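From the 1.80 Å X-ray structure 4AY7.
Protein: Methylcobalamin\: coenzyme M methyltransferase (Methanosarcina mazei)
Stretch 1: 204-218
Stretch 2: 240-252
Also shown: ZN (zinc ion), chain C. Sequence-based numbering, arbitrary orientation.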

# COMPACT_ATOMS: atom_id res chain seq x y z
N ALA A 204 12.94 -4.61 3.03
CA ALA A 204 11.93 -4.21 2.02
C ALA A 204 12.63 -3.52 0.87
O ALA A 204 13.54 -2.71 1.06
N ASP A 205 12.14 -3.82 -0.32
CA ASP A 205 12.68 -3.29 -1.59
C ASP A 205 11.87 -2.14 -2.13
O ASP A 205 12.40 -1.27 -2.87
N VAL A 206 10.57 -2.19 -1.85
CA VAL A 206 9.63 -1.18 -2.26
C VAL A 206 8.84 -0.81 -1.01
O VAL A 206 8.47 -1.72 -0.28
N ILE A 207 8.53 0.46 -0.79
CA ILE A 207 7.61 0.85 0.27
C ILE A 207 6.42 1.35 -0.50
O ILE A 207 6.59 2.26 -1.28
N ALA A 208 5.26 0.75 -0.24
CA ALA A 208 3.98 1.16 -0.75
C ALA A 208 3.06 1.75 0.30
O ALA A 208 2.65 1.07 1.29
N ILE A 209 2.74 3.04 0.16
CA ILE A 209 1.89 3.64 1.13
C ILE A 209 0.47 3.71 0.63
O ILE A 209 0.22 3.96 -0.54
N ALA A 210 -0.46 3.50 1.53
CA ALA A 210 -1.85 3.60 1.22
C ALA A 210 -2.37 4.79 1.97
O ALA A 210 -2.28 4.82 3.20
N ASP A 211 -2.91 5.78 1.29
CA ASP A 211 -3.29 6.96 1.94
C ASP A 211 -4.71 7.35 1.62
O ASP A 211 -4.94 8.35 0.98
N PRO A 212 -5.68 6.59 2.10
CA PRO A 212 -7.06 6.88 1.73
C PRO A 212 -7.60 8.25 2.12
O PRO A 212 -8.47 8.73 1.45
N VAL A 213 -7.17 8.84 3.24
CA VAL A 213 -7.63 10.18 3.64
C VAL A 213 -7.30 11.26 2.56
O VAL A 213 -7.96 12.27 2.48
N ALA A 214 -6.27 11.04 1.78
CA ALA A 214 -5.89 12.01 0.74
C ALA A 214 -6.83 11.97 -0.48
O ALA A 214 -6.74 12.82 -1.38
N SER A 215 -7.74 11.00 -0.51
CA SER A 215 -8.72 10.84 -1.58
C SER A 215 -9.65 12.03 -1.71
O SER A 215 -10.04 12.61 -0.72
N PRO A 216 -9.96 12.46 -2.95
CA PRO A 216 -10.98 13.47 -3.15
C PRO A 216 -12.31 13.04 -2.53
O PRO A 216 -13.19 13.86 -2.33
N ASP A 217 -12.50 11.75 -2.25
CA ASP A 217 -13.71 11.35 -1.58
C ASP A 217 -13.77 11.91 -0.16
O ASP A 217 -14.87 12.04 0.36
N LEU A 218 -12.62 12.23 0.45
CA LEU A 218 -12.52 12.69 1.87
C LEU A 218 -11.95 14.12 1.97
O LEU A 218 -12.43 14.88 2.79
N ASN A 240 14.47 5.76 1.54
CA ASN A 240 15.64 5.20 0.84
C ASN A 240 15.33 3.96 0.02
O ASN A 240 16.04 2.98 0.07
N SER A 241 14.23 4.00 -0.72
CA SER A 241 13.90 2.92 -1.68
C SER A 241 12.94 3.47 -2.73
O SER A 241 12.39 4.59 -2.58
N VAL A 242 12.72 2.64 -3.75
CA VAL A 242 11.58 2.78 -4.61
C VAL A 242 10.31 2.80 -3.77
O VAL A 242 10.18 2.08 -2.75
N THR A 243 9.45 3.78 -4.09
CA THR A 243 8.17 3.92 -3.42
C THR A 243 6.98 3.92 -4.40
O THR A 243 7.11 4.26 -5.59
N VAL A 244 5.81 3.62 -3.85
CA VAL A 244 4.54 3.56 -4.54
C VAL A 244 3.47 4.24 -3.68
O VAL A 244 3.38 4.00 -2.47
N LEU A 245 2.63 5.05 -4.30
CA LEU A 245 1.56 5.74 -3.63
C LEU A 245 0.23 5.17 -4.11
O LEU A 245 -0.08 5.20 -5.30
N HIS A 246 -0.56 4.69 -3.16
CA HIS A 246 -1.89 4.19 -3.45
C HIS A 246 -2.93 5.07 -2.81
O HIS A 246 -2.92 5.20 -1.55
N ILE A 247 -3.84 5.65 -3.58
CA ILE A 247 -4.89 6.50 -2.98
C ILE A 247 -6.18 5.95 -3.55
O ILE A 247 -6.34 5.88 -4.78
N CYS A 248 -7.02 5.46 -2.65
CA CYS A 248 -8.23 4.74 -3.04
C CYS A 248 -9.18 5.79 -3.60
O CYS A 248 -9.11 6.96 -3.23
N GLY A 249 -10.15 5.35 -4.36
CA GLY A 249 -11.27 6.22 -4.67
C GLY A 249 -11.14 6.88 -6.05
O GLY A 249 -10.27 6.53 -6.83
N ASN A 250 -12.05 7.83 -6.30
CA ASN A 250 -12.11 8.61 -7.57
C ASN A 250 -11.01 9.69 -7.53
O ASN A 250 -11.28 10.84 -7.25
N VAL A 251 -9.76 9.28 -7.74
CA VAL A 251 -8.61 10.16 -7.69
C VAL A 251 -8.36 10.93 -9.00
O VAL A 251 -7.39 11.63 -9.03
N ASN A 252 -9.18 10.84 -10.06
CA ASN A 252 -8.84 11.61 -11.27
C ASN A 252 -8.57 13.11 -11.04
O ASN A 252 -7.69 13.69 -11.71

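Strands 206-210 and 242-246 run parallel, their axes 4.7 Å apart at closest approach and inclined by 17°. In the bridged pairs, Ile207 with Thr243 through Ala210 with His246, both side chains lie on the same face of the sheet. Val244, which has the largest area covered by the other stretch (63 Å²), shares its face with Val206, Ala208 and His246. In its t rotamer (chi1 176°), Val244 CG2 lies 4.0 Å from Val206 CG1, while Val244 CB is 4.2 Å from Ala208 CB; the small alanine contributes only its methyl to this layer. The backbone of Val244 bonds twice to the neighbouring strand: Val244 N donates to Ile207 O (3.0 Å, 147°) and Ile209 N donates to Val244 O (2.9 Å, 156°).

Further along this face His246 (chi1 173°, t) carries its ring past Ala210, with CB of Ala210 4.2 Å from CD2 of His246. The ring binds zinc through His246 NE2 at 2.2 Å; Cys248 SG adds a ligand at 2.4 Å, and a third comes from elsewhere in the structure. Cys248 SG also touches Pro212 CB at 3.8 Å.

Ile247 covers nearly as much surface (60 Å²), beyond the paired residues. Its CA-to-CB bond points sideways, and the m,t rotamer spreads the chain across the turn: Ile247 CD1 meets Ala214 CB at 3.8 Å, and Ile247 CG2 meets Ser215 CB at 3.9 Å.

On the other face, Ile209 (58 Å²; p,t) places CG1 3.7 Å from Leu245 CD1.

Polar contacts close the far end. Ser215 OG donates to Cys248 O (3.0 Å) and accepts from Asp217 N (3.1 Å). Asn250 ND2 donates to Asp217 OD1 (2.7 Å, 149°). At the opposite end a water bridges the stretches, donating to Asp205 O (2.6 Å) and accepting from Val242 N (3.0 Å).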

# COMPACT_ATOMS: atom_id res chain seq x y z
CB ALA A 204 10.84 -3.29 2.59
CB ASP A 205 12.72 -4.42 -2.63
CG ASP A 205 13.64 -5.58 -2.20
OD1 ASP A 205 14.87 -5.40 -1.96
OD2 ASP A 205 13.10 -6.67 -1.99
CB VAL A 206 8.68 -1.79 -3.31
CG1 VAL A 206 7.57 -0.80 -3.66
CG2 VAL A 206 9.47 -2.20 -4.54
CB ILE A 207 8.13 1.96 1.27
CG1 ILE A 207 9.44 1.46 1.87
CG2 ILE A 207 7.04 2.27 2.30
CD1 ILE A 207 9.30 0.16 2.72
CB ALA A 208 3.31 -0.04 -1.38
CB ILE A 209 2.38 5.00 1.61
CG1 ILE A 209 2.22 6.07 0.56
CG2 ILE A 209 3.85 4.89 2.12
CD1 ILE A 209 2.66 7.46 1.00
CB ALA A 210 -2.59 2.31 1.56
CB ASP A 211 -2.29 8.09 1.58
CG ASP A 211 -1.96 9.02 2.79
OD1 ASP A 211 -2.81 9.06 3.70
OD2 ASP A 211 -0.90 9.74 2.79
CB PRO A 212 -7.82 5.76 2.43
CG PRO A 212 -6.95 5.35 3.56
CD PRO A 212 -5.60 5.36 2.86
CB VAL A 213 -7.14 10.52 5.10
CG1 VAL A 213 -7.62 11.90 5.58
CG2 VAL A 213 -7.73 9.49 6.09
CB ALA A 214 -4.42 11.78 0.35
CB SER A 215 -9.52 9.58 -1.35
OG SER A 215 -10.53 9.40 -2.34
CB PRO A 216 -11.09 13.52 -4.70
CG PRO A 216 -9.71 13.18 -5.13
CD PRO A 216 -9.41 12.00 -4.23
CB ASP A 217 -13.84 9.84 -1.50
CG ASP A 217 -14.00 9.18 -2.87
OD1 ASP A 217 -14.73 9.75 -3.69
OD2 ASP A 217 -13.41 8.10 -3.12
CB LEU A 218 -11.66 11.72 2.69
CG LEU A 218 -12.28 10.31 2.85
CD1 LEU A 218 -11.34 9.17 3.26
CD2 LEU A 218 -13.45 10.42 3.79
CB ASN A 240 16.76 4.98 1.89
CG ASN A 240 17.21 6.32 2.48
OD1 ASN A 240 17.41 7.24 1.73
ND2 ASN A 240 17.25 6.45 3.74
CB SER A 241 13.20 1.72 -0.98
OG SER A 241 11.91 2.11 -0.51
CB VAL A 242 11.59 1.69 -5.71
CG1 VAL A 242 10.24 1.62 -6.44
CG2 VAL A 242 12.82 1.91 -6.64
CB THR A 243 8.10 5.20 -2.59
OG1 THR A 243 8.30 6.29 -3.45
CG2 THR A 243 9.18 5.28 -1.48
CB VAL A 244 4.14 2.08 -4.86
CG1 VAL A 244 2.77 1.98 -5.52
CG2 VAL A 244 5.13 1.43 -5.83
CB LEU A 245 1.61 7.23 -3.94
CG LEU A 245 0.43 8.04 -3.54
CD1 LEU A 245 0.43 8.06 -2.00
CD2 LEU A 245 0.59 9.46 -4.02
CB HIS A 246 -1.99 2.77 -2.98
CG HIS A 246 -3.40 2.24 -3.09
ND1 HIS A 246 -3.86 1.69 -4.19
CD2 HIS A 246 -4.47 2.28 -2.21
CE1 HIS A 246 -5.17 1.42 -4.08
NE2 HIS A 246 -5.53 1.72 -2.85
CB ILE A 247 -4.77 8.01 -3.26
CG1 ILE A 247 -3.52 8.60 -2.59
CG2 ILE A 247 -6.00 8.81 -2.76
CD1 ILE A 247 -3.33 10.12 -2.86
CB CYS A 248 -8.98 4.17 -1.81
SG CYS A 248 -7.98 3.37 -0.55
CB ASN A 250 -13.52 9.26 -7.65
CG ASN A 250 -14.64 8.28 -7.26
OD1 ASN A 250 -15.02 7.43 -8.06
ND2 ASN A 250 -15.14 8.37 -6.02
CB VAL A 251 -7.29 9.42 -7.33
CG1 VAL A 251 -7.34 8.87 -5.93
CG2 VAL A 251 -6.96 8.27 -8.29
CB ASN A 252 -9.86 11.44 -12.37
CG ASN A 252 -9.71 10.11 -13.09
OD1 ASN A 252 -8.62 9.59 -13.18
ND2 ASN A 252 -10.80 9.52 -13.45
ZN ZN C . -7.69 1.71 -2.27
O HOH W 1 14.42 0.23 -3.60